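Local atomic coordinates of Non-structural protein 3 (Porcine deltacoronavirus, PDB entry 6LN0), a protein that probably cleaves the viral replicase polyprotein with a papain-like protease domain and also carries a macro domain, a fold that commonly binds ADP-ribose. Residues E198-E203 against L226-Y231; V170-D175 against A192-G197; K236-K241 against F295-Y300. All blocks are in the same frame, centred on the assembly; numbering follows the deposited sequence.

Contact 1. Residues E198-E203 against L226-Y231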
loop_
_atom_site.group_PDB
_atom_site.type_symbol
_atom_site.label_atom_id
_atom_site.label_comp_id
_atom_site.label_asym_id
_atom_site.label_seq_id
_atom_site.Cartn_x
_atom_site.Cartn_y
_atom_site.Cartn_z
ATOM N N GLU A 198 -7.004 2.117 -2.697
ATOM C CA GLU A 198 -7.913 1.377 -3.563
ATOM C C GLU A 198 -7.391 -0.000 -3.946
ATOM O O GLU A 198 -8.165 -0.957 -4.010
ATOM C CB GLU A 198 -8.192 2.187 -4.839
ATOM C CG GLU A 198 -9.677 2.306 -5.210
ATOM C CD GLU A 198 -10.485 3.193 -4.240
ATOM O OE1 GLU A 198 -11.311 2.646 -3.460
ATOM O OE2 GLU A 198 -10.306 4.438 -4.274
ATOM N N ASP A 199 -6.089 -0.132 -4.171
ATOM C CA ASP A 199 -5.514 -1.345 -4.739
ATOM C C ASP A 199 -4.029 -1.378 -4.413
ATOM O O ASP A 199 -3.431 -0.354 -4.075
ATOM C CB ASP A 199 -5.749 -1.383 -6.251
ATOM C CG ASP A 199 -5.568 -0.015 -6.888
ATOM O OD1 ASP A 199 -4.461 0.557 -6.751
ATOM O OD2 ASP A 199 -6.536 0.499 -7.501
ATOM N N PHE A 200 -3.432 -2.564 -4.529
ATOM C CA PHE A 200 -2.007 -2.701 -4.252
ATOM C C PHE A 200 -1.189 -2.112 -5.390
ATOM O O PHE A 200 -1.654 -2.040 -6.529
ATOM C CB PHE A 200 -1.647 -4.162 -4.015
ATOM C CG PHE A 200 -2.287 -4.745 -2.775
ATOM C CD1 PHE A 200 -1.704 -4.577 -1.532
ATOM C CD2 PHE A 200 -3.483 -5.434 -2.854
ATOM C CE1 PHE A 200 -2.286 -5.111 -0.402
ATOM C CE2 PHE A 200 -4.066 -5.966 -1.727
ATOM C CZ PHE A 200 -3.461 -5.807 -0.500
ATOM N N VAL A 201 0.028 -1.655 -5.064
ATOM C CA VAL A 201 0.848 -0.857 -5.977
ATOM C C VAL A 201 2.223 -1.502 -6.107
ATOM O O VAL A 201 2.917 -1.714 -5.106
ATOM C CB VAL A 201 0.991 0.601 -5.502
ATOM C CG1 VAL A 201 1.865 1.394 -6.452
ATOM C CG2 VAL A 201 -0.361 1.264 -5.369
ATOM N N GLN A 202 2.637 -1.795 -7.328
ATOM C CA GLN A 202 3.942 -2.405 -7.472
ATOM C C GLN A 202 4.991 -1.462 -8.023
ATOM O O GLN A 202 6.169 -1.825 -8.022
ATOM C CB GLN A 202 3.866 -3.670 -8.325
ATOM C CG GLN A 202 3.640 -4.898 -7.473
ATOM C CD GLN A 202 2.177 -5.247 -7.372
ATOM O OE1 GLN A 202 1.377 -4.822 -8.204
ATOM N NE2 GLN A 202 1.810 -6.019 -6.348
ATOM N N GLU A 203 4.620 -0.259 -8.454
ATOM C CA GLU A 203 5.603 0.814 -8.579
ATOM C C GLU A 203 5.077 2.070 -7.909
ATOM O O GLU A 203 4.303 2.838 -8.513
ATOM C CB GLU A 203 6.018 1.085 -10.021
ATOM C CG GLU A 203 4.941 1.212 -11.054
ATOM C CD GLU A 203 5.479 0.915 -12.444
ATOM O OE1 GLU A 203 6.497 0.186 -12.551
ATOM O OE2 GLU A 203 4.900 1.429 -13.425
ATOM N N LEU A 226 -13.829 -4.121 8.437
ATOM C CA LEU A 226 -13.590 -3.275 7.280
ATOM C C LEU A 226 -12.706 -4.006 6.288
ATOM O O LEU A 226 -11.775 -4.710 6.681
ATOM C CB LEU A 226 -12.934 -1.948 7.676
ATOM C CG LEU A 226 -13.448 -1.200 8.903
ATOM C CD1 LEU A 226 -12.562 0.011 9.151
ATOM C CD2 LEU A 226 -14.915 -0.791 8.759
ATOM N N ASN A 227 -12.991 -3.836 5.003
ATOM C CA ASN A 227 -11.971 -4.131 4.008
ATOM C C ASN A 227 -10.921 -3.024 4.029
ATOM O O ASN A 227 -10.974 -2.098 4.843
ATOM C CB ASN A 227 -12.590 -4.306 2.622
ATOM C CG ASN A 227 -13.285 -3.056 2.104
ATOM O OD1 ASN A 227 -12.719 -1.959 2.085
ATOM N ND2 ASN A 227 -14.504 -3.238 1.612
ATOM N N LEU A 228 -9.964 -3.099 3.103
ATOM C CA LEU A 228 -8.783 -2.244 3.202
ATOM C C LEU A 228 -9.064 -0.822 2.747
ATOM O O LEU A 228 -8.488 0.123 3.299
ATOM C CB LEU A 228 -7.632 -2.834 2.389
ATOM C CG LEU A 228 -7.053 -4.135 2.945
ATOM C CD1 LEU A 228 -5.751 -4.486 2.243
ATOM C CD2 LEU A 228 -6.843 -4.039 4.438
ATOM N N GLN A 229 -9.883 -0.651 1.704
ATOM C CA GLN A 229 -10.358 0.680 1.348
ATOM C C GLN A 229 -10.962 1.364 2.569
ATOM O O GLN A 229 -10.573 2.479 2.940
ATOM C CB GLN A 229 -11.403 0.598 0.233
ATOM C CG GLN A 229 -10.866 0.279 -1.135
ATOM C CD GLN A 229 -10.916 -1.210 -1.459
ATOM O OE1 GLN A 229 -10.532 -2.061 -0.638
ATOM N NE2 GLN A 229 -11.391 -1.535 -2.661
ATOM N N GLN A 230 -11.903 0.682 3.224
ATOM C CA GLN A 230 -12.522 1.241 4.408
ATOM C C GLN A 230 -11.494 1.476 5.498
ATOM O O GLN A 230 -11.554 2.483 6.212
ATOM C CB GLN A 230 -13.632 0.319 4.900
ATOM C CG GLN A 230 -14.692 0.067 3.860
ATOM C CD GLN A 230 -15.777 -0.843 4.370
ATOM O OE1 GLN A 230 -15.522 -2.001 4.695
ATOM N NE2 GLN A 230 -17.001 -0.319 4.464
ATOM N N TYR A 231 -10.539 0.565 5.644
ATOM C CA TYR A 231 -9.603 0.703 6.748
ATOM C C TYR A 231 -8.745 1.949 6.569
ATOM O O TYR A 231 -8.459 2.661 7.534
ATOM C CB TYR A 231 -8.734 -0.552 6.863
ATOM C CG TYR A 231 -7.914 -0.571 8.118
ATOM C CD1 TYR A 231 -8.518 -0.657 9.356
ATOM C CD2 TYR A 231 -6.542 -0.458 8.067
ATOM C CE1 TYR A 231 -7.769 -0.644 10.504
ATOM C CE2 TYR A 231 -5.787 -0.446 9.212
ATOM C CZ TYR A 231 -6.388 -0.552 10.416
ATOM O OH TYR A 231 -5.613 -0.540 11.551
#

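Contact 2. Residues V170-D175 against A192-G197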
loop_
_atom_site.group_PDB
_atom_site.type_symbol
_atom_site.label_atom_id
_atom_site.label_comp_id
_atom_site.label_asym_id
_atom_site.label_seq_id
_atom_site.Cartn_x
_atom_site.Cartn_y
_atom_site.Cartn_z
ATOM N N VAL A 170 10.512 4.654 -0.771
ATOM C CA VAL A 170 9.078 4.492 -0.574
ATOM C C VAL A 170 8.698 4.976 0.819
ATOM O O VAL A 170 9.337 4.594 1.806
ATOM C CB VAL A 170 8.649 3.026 -0.746
ATOM C CG1 VAL A 170 7.120 2.912 -0.604
ATOM C CG2 VAL A 170 9.135 2.482 -2.072
ATOM N N ARG A 171 7.649 5.796 0.904
ATOM C CA ARG A 171 7.082 6.222 2.182
ATOM C C ARG A 171 5.891 5.337 2.503
ATOM O O ARG A 171 4.979 5.204 1.683
ATOM C CB ARG A 171 6.658 7.689 2.141
ATOM C CG ARG A 171 7.735 8.605 1.570
ATOM C CD ARG A 171 7.628 10.004 2.119
ATOM N NE ARG A 171 7.956 10.060 3.545
ATOM C CZ ARG A 171 7.712 11.106 4.341
ATOM N NH1 ARG A 171 7.121 12.196 3.861
ATOM N NH2 ARG A 171 8.051 11.054 5.629
ATOM N N THR A 172 5.904 4.737 3.692
ATOM C CA THR A 172 4.935 3.728 4.080
ATOM C C THR A 172 4.482 3.971 5.509
ATOM O O THR A 172 5.184 4.609 6.302
ATOM C CB THR A 172 5.501 2.299 4.010
ATOM O OG1 THR A 172 6.243 2.026 5.208
ATOM C CG2 THR A 172 6.393 2.119 2.823
ATOM N N THR A 173 3.318 3.399 5.843
ATOM C CA THR A 173 2.795 3.483 7.196
ATOM C C THR A 173 1.931 2.255 7.457
ATOM O O THR A 173 1.388 1.650 6.526
ATOM C CB THR A 173 1.989 4.803 7.397
ATOM O OG1 THR A 173 1.490 4.895 8.743
ATOM C CG2 THR A 173 0.791 4.890 6.424
ATOM N N THR A 174 1.811 1.878 8.725
ATOM C CA THR A 174 0.783 0.922 9.126
ATOM C C THR A 174 -0.373 1.611 9.851
ATOM O O THR A 174 -1.350 0.954 10.224
ATOM C CB THR A 174 1.398 -0.187 10.001
ATOM O OG1 THR A 174 1.751 0.345 11.278
ATOM C CG2 THR A 174 2.662 -0.756 9.352
ATOM N N ASP A 175 -0.334 2.940 9.900
ATOM C CA ASP A 175 -0.735 3.754 11.036
ATOM C C ASP A 175 -1.539 4.994 10.645
ATOM O O ASP A 175 -2.479 5.399 11.335
ATOM C CB ASP A 175 0.546 4.228 11.741
ATOM C CG ASP A 175 0.520 3.962 13.198
ATOM O OD1 ASP A 175 -0.515 3.448 13.639
ATOM O OD2 ASP A 175 1.515 4.269 13.899
ATOM N N ALA A 192 6.276 -5.712 0.415
ATOM C CA ALA A 192 5.775 -4.661 1.284
ATOM C C ALA A 192 4.257 -4.605 1.301
ATOM O O ALA A 192 3.688 -4.114 2.274
ATOM C CB ALA A 192 6.346 -3.318 0.846
ATOM N N ASN A 193 3.597 -5.112 0.258
ATOM C CA ASN A 193 2.152 -5.047 0.127
ATOM C C ASN A 193 1.682 -3.596 0.133
ATOM O O ASN A 193 0.788 -3.212 0.882
ATOM C CB ASN A 193 1.465 -5.844 1.235
ATOM C CG ASN A 193 1.395 -7.298 0.932
ATOM O OD1 ASN A 193 1.016 -7.688 -0.169
ATOM N ND2 ASN A 193 1.763 -8.126 1.903
ATOM N N LEU A 194 2.312 -2.776 -0.694
ATOM C CA LEU A 194 1.946 -1.371 -0.729
ATOM C C LEU A 194 0.516 -1.224 -1.206
ATOM O O LEU A 194 0.138 -1.791 -2.235
ATOM C CB LEU A 194 2.901 -0.589 -1.627
ATOM C CG LEU A 194 4.312 -0.755 -1.080
ATOM C CD1 LEU A 194 5.271 0.169 -1.781
ATOM C CD2 LEU A 194 4.284 -0.515 0.428
ATOM N N PHE A 195 -0.275 -0.466 -0.441
ATOM C CA PHE A 195 -1.690 -0.250 -0.708
ATOM C C PHE A 195 -1.972 1.236 -0.911
ATOM O O PHE A 195 -1.595 2.074 -0.087
ATOM C CB PHE A 195 -2.547 -0.819 0.425
ATOM C CG PHE A 195 -3.988 -0.956 0.075
ATOM C CD1 PHE A 195 -4.411 -1.941 -0.800
ATOM C CD2 PHE A 195 -4.933 -0.095 0.614
ATOM C CE1 PHE A 195 -5.751 -2.064 -1.131
ATOM C CE2 PHE A 195 -6.280 -0.219 0.295
ATOM C CZ PHE A 195 -6.683 -1.196 -0.582
ATOM N N ASP A 196 -2.648 1.535 -2.011
ATOM C CA ASP A 196 -2.971 2.847 -2.552
ATOM C C ASP A 196 -4.149 3.528 -1.862
ATOM O O ASP A 196 -4.384 4.721 -2.091
ATOM C CB ASP A 196 -3.317 2.644 -4.029
ATOM C CG ASP A 196 -3.301 3.902 -4.811
ATOM O OD1 ASP A 196 -2.367 4.713 -4.606
ATOM O OD2 ASP A 196 -4.216 4.065 -5.651
ATOM N N GLY A 197 -4.906 2.806 -1.045
ATOM C CA GLY A 197 -6.230 3.216 -0.659
ATOM C C GLY A 197 -7.326 2.569 -1.483
ATOM O O GLY A 197 -8.464 2.466 -1.007
#

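Contact 3. Residues K236-K241 against F295-Y300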
loop_
_atom_site.group_PDB
_atom_site.type_symbol
_atom_site.label_atom_id
_atom_site.label_comp_id
_atom_site.label_asym_id
_atom_site.label_seq_id
_atom_site.Cartn_x
_atom_site.Cartn_y
_atom_site.Cartn_z
ATOM N N LYS A 236 -7.344 7.559 8.294
ATOM C CA LYS A 236 -7.229 8.987 8.037
ATOM C C LYS A 236 -8.289 9.790 8.802
ATOM O O LYS A 236 -7.990 10.871 9.321
ATOM C CB LYS A 236 -7.300 9.240 6.534
ATOM C CG LYS A 236 -6.079 8.727 5.792
ATOM C CD LYS A 236 -6.263 8.833 4.295
ATOM C CE LYS A 236 -5.089 9.586 3.660
ATOM N NZ LYS A 236 -4.525 8.860 2.481
ATOM N N THR A 237 -9.515 9.265 8.922
ATOM C CA THR A 237 -10.576 9.989 9.628
ATOM C C THR A 237 -10.328 10.065 11.132
ATOM O O THR A 237 -10.908 10.917 11.805
ATOM C CB THR A 237 -11.937 9.337 9.337
ATOM O OG1 THR A 237 -12.108 9.200 7.917
ATOM C CG2 THR A 237 -13.090 10.166 9.888
ATOM N N CYS A 238 -9.440 9.230 11.665
ATOM C CA CYS A 238 -9.061 9.328 13.070
ATOM C C CYS A 238 -8.390 10.652 13.410
ATOM O O CYS A 238 -8.273 10.995 14.595
ATOM C CB CYS A 238 -8.161 8.139 13.406
ATOM S SG CYS A 238 -9.137 6.719 13.724
ATOM N N HIS A 239 -7.962 11.405 12.405
ATOM C CA HIS A 239 -7.302 12.683 12.630
ATOM C C HIS A 239 -8.270 13.858 12.727
ATOM O O HIS A 239 -7.864 14.943 13.161
ATOM C CB HIS A 239 -6.272 12.948 11.520
ATOM C CG HIS A 239 -5.112 12.006 11.554
ATOM N ND1 HIS A 239 -3.869 12.380 12.011
ATOM C CD2 HIS A 239 -5.013 10.698 11.218
ATOM C CE1 HIS A 239 -3.050 11.348 11.943
ATOM N NE2 HIS A 239 -3.722 10.315 11.469
ATOM N N HIS A 240 -9.529 13.673 12.347
ATOM C CA HIS A 240 -10.500 14.753 12.476
ATOM C C HIS A 240 -10.690 15.124 13.936
ATOM O O HIS A 240 -10.786 14.255 14.807
ATOM C CB HIS A 240 -11.834 14.336 11.872
ATOM C CG HIS A 240 -12.537 15.435 11.152
ATOM N ND1 HIS A 240 -13.709 15.999 11.619
ATOM C CD2 HIS A 240 -12.241 16.079 9.997
ATOM C CE1 HIS A 240 -14.111 16.933 10.777
ATOM N NE2 HIS A 240 -13.239 17.003 9.785
ATOM N N LYS A 241 -10.735 16.420 14.210
ATOM C CA LYS A 241 -11.038 16.896 15.559
ATOM C C LYS A 241 -12.545 17.090 15.696
ATOM O O LYS A 241 -13.176 17.716 14.840
ATOM C CB LYS A 241 -10.279 18.193 15.872
ATOM C CG LYS A 241 -8.744 18.090 15.639
ATOM C CD LYS A 241 -7.934 19.089 16.501
ATOM C CE LYS A 241 -6.474 19.244 16.021
ATOM N NZ LYS A 241 -5.453 18.543 16.882
ATOM N N PHE A 295 -14.144 5.977 17.304
ATOM C CA PHE A 295 -15.510 5.489 17.139
ATOM C C PHE A 295 -16.198 6.146 15.954
ATOM O O PHE A 295 -16.846 5.471 15.152
ATOM C CB PHE A 295 -16.283 5.752 18.426
ATOM C CG PHE A 295 -17.651 5.150 18.465
ATOM C CD1 PHE A 295 -17.839 3.798 18.217
ATOM C CD2 PHE A 295 -18.749 5.921 18.810
ATOM C CE1 PHE A 295 -19.093 3.225 18.287
ATOM C CE2 PHE A 295 -20.027 5.355 18.891
ATOM C CZ PHE A 295 -20.199 4.009 18.629
ATOM N N VAL A 296 -16.048 7.461 15.815
ATOM C CA VAL A 296 -16.673 8.184 14.711
ATOM C C VAL A 296 -16.040 7.805 13.384
ATOM O O VAL A 296 -16.732 7.670 12.364
ATOM C CB VAL A 296 -16.581 9.704 14.958
ATOM C CG1 VAL A 296 -17.025 10.442 13.735
ATOM C CG2 VAL A 296 -17.470 10.103 16.147
ATOM N N ALA A 297 -14.710 7.678 13.360
ATOM C CA ALA A 297 -14.031 7.268 12.134
ATOM C C ALA A 297 -14.482 5.874 11.711
ATOM O O ALA A 297 -14.738 5.619 10.527
ATOM C CB ALA A 297 -12.518 7.313 12.332
ATOM N N TRP A 298 -14.611 4.969 12.670
ATOM C CA TRP A 298 -15.208 3.676 12.372
ATOM C C TRP A 298 -16.604 3.815 11.766
ATOM O O TRP A 298 -16.977 3.043 10.875
ATOM C CB TRP A 298 -15.245 2.826 13.640
ATOM C CG TRP A 298 -15.833 1.482 13.417
ATOM C CD1 TRP A 298 -15.278 0.431 12.712
ATOM C CD2 TRP A 298 -17.097 1.017 13.898
ATOM N NE1 TRP A 298 -16.128 -0.652 12.739
ATOM C CE2 TRP A 298 -17.247 -0.324 13.460
ATOM C CE3 TRP A 298 -18.109 1.595 14.659
ATOM C CZ2 TRP A 298 -18.378 -1.078 13.750
ATOM C CZ3 TRP A 298 -19.232 0.834 14.958
ATOM C CH2 TRP A 298 -19.357 -0.480 14.507
ATOM N N ILE A 299 -17.407 4.780 12.224
ATOM C CA ILE A 299 -18.750 4.901 11.655
ATOM C C ILE A 299 -18.662 5.329 10.203
ATOM O O ILE A 299 -19.349 4.780 9.333
ATOM C CB ILE A 299 -19.624 5.880 12.457
ATOM C CG1 ILE A 299 -19.644 5.508 13.925
ATOM C CG2 ILE A 299 -21.019 5.921 11.875
ATOM C CD1 ILE A 299 -20.752 4.721 14.307
ATOM N N TYR A 300 -17.830 6.329 9.923
ATOM C CA TYR A 300 -17.720 6.828 8.557
ATOM C C TYR A 300 -17.187 5.764 7.610
ATOM O O TYR A 300 -17.676 5.637 6.480
ATOM C CB TYR A 300 -16.808 8.043 8.511
ATOM C CG TYR A 300 -17.507 9.373 8.706
ATOM C CD1 TYR A 300 -17.979 10.084 7.617
ATOM C CD2 TYR A 300 -17.652 9.931 9.978
ATOM C CE1 TYR A 300 -18.580 11.302 7.775
ATOM C CE2 TYR A 300 -18.247 11.143 10.145
ATOM C CZ TYR A 300 -18.720 11.831 9.037
ATOM O OH TYR A 300 -19.330 13.053 9.186
#

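Contact 1. Residues E198-E203 against L226-Y231
Unusually for two polar side chains lying against each other, E198 and Q229 join without a hydrogen bond: the carboxylate oxygen E198 OE1 rests on the methylene Q229 CG, 3.3 Å away, rather than on the amide. The two side chains cross at about a right angle, and the carboxylate and amide planes stand 66° apart. E198 starts out pointing away from the helix, but a bend at chi2 (70°) swings its carboxylate back over Q229. Q229 in turn bends at chi2, which carries its amide past the backbone of E198; NE2 stops 3.5 Å from E198 O, a polar approach rather than a bond.

The second half is apolar. F200 CZ meets the methyl L228 CD1 at 3.8 Å, its ring oblique to that methyl and the two side chains crossing at nearly 90°. The helix start is fixed by a capping box: Q230 N donates almost straight to N227 OD1 (3.0 Å), and N227 N returns the bond to Q230 OE1 (3.1 Å), in the carbonyl plane on a lone pair.

This surface contact thus sets the loop after strand 194-195 against the beginning of helix 228-237. F195, from that strand, meets F200 edge-to-face and also touches L228 and Q229, while V213 packs on both F200 and L228. On other sides, Y231 packs on helix 215-223 and L226 on helix 293-302.

Contact 2. Residues V170-D175 against A192-G197
L194 reaches across to V170 and meets it tip to tip, L194 CD1 lying 3.5 Å from V170 CG1. The other branch of the same leucine serves a second partner: L194 CD2 comes to 4.1 Å from T172 CG2, the two side chains crossing at about a right angle. One forked side chain spans two residues of strand 168-173 that point to the same face, while R171 between them faces away and bonds through NE to T181 OG1.

Rotation about the first torsion decides which branch each partner offers. V170 has CG1 anti to the backbone N (chi1 -177°), and this is the branch that meets the leucine. T172 holds its hydroxyl between the backbone N and the carbonyl carbon (chi1 82°), an arrangement that presents CG2 to the leucine and allows OG1 weak hydrogen bonds to T180 O and E212 OE1.

The backbones stay apart, T172 CA and L194 CA being 7.6 Å from each other, because strand 209-212 lies between these two strands in the four-stranded sheet. Helix 186-192 ends just before L194, and N193, with positive phi, turns the chain between them. A helix packed on a small mixed sheet in this order is consistent with the beta-grasp, ubiquitin-like domain found at the front of coronavirus papain-like proteases.

Beyond the strand end, T173 OG1 accepts from D175 N (2.9 Å) in an ST turn. Across the contact only methyl groups meet, all on buried residues, so cohesion here comes from shape and exclusion of water, not from directed bonds.

Contact 3. Residues K236-K241 against F295-Y300
T237 and A297 both start their side chains toward the other segment and lie alongside each other, with T237 CB and A297 CB 3.7 Å apart. The threonine is turned so that its halves divide the work. Its methyl lies anti to the backbone N (chi1 -52°, measured to OG1) and settles alongside the helix, with CG2 3.8 Å from A297 CA and a looser 4.5 Å from Y300 CB. Its hydroxyl turns back to its own helix and bonds to V233 O.

C238 comes at the same alanine from the next position: SG and A297 CB are 3.7 Å apart, and C238 N is equally near that methyl. The small A297 side chain is thus gripped by both residues, which brings the backbones close, with T237 CA 5.1 Å from A297 CA. A type I turn from T237 to H240 carries the chain on toward K241, and C238 O bonds to N293 ND2, near the start of helix 293-302.

No hydrogen bond crosses the contact; the buried threonine hydroxyl is satisfied within its own helix, and the meeting is mainly apolar, the C238 thiol and backbone N resting on the A297 methyl.

How the contacts relate
The three contacts follow one another along the chain, contact 2 closing before contact 1 opens and contact 1 before contact 3. Contacts 1 and 2 are close neighbours, their centres about 9 Å apart, and are joined by a probable hydrogen bond from V201 N to L194 O (2.8 Å). The centre of contact 3 lies about 18 Å from that of contact 1 and about 19 Å from that of contact 2. Helix 228-237 is shared by contacts 1 and 3, its first turn serving contact 1 and its later residues contact 3. The series probably runs from the ubiquitin-like sheet into the helical part of the protease, far from the zinc site of C334, C335, C360 and C363.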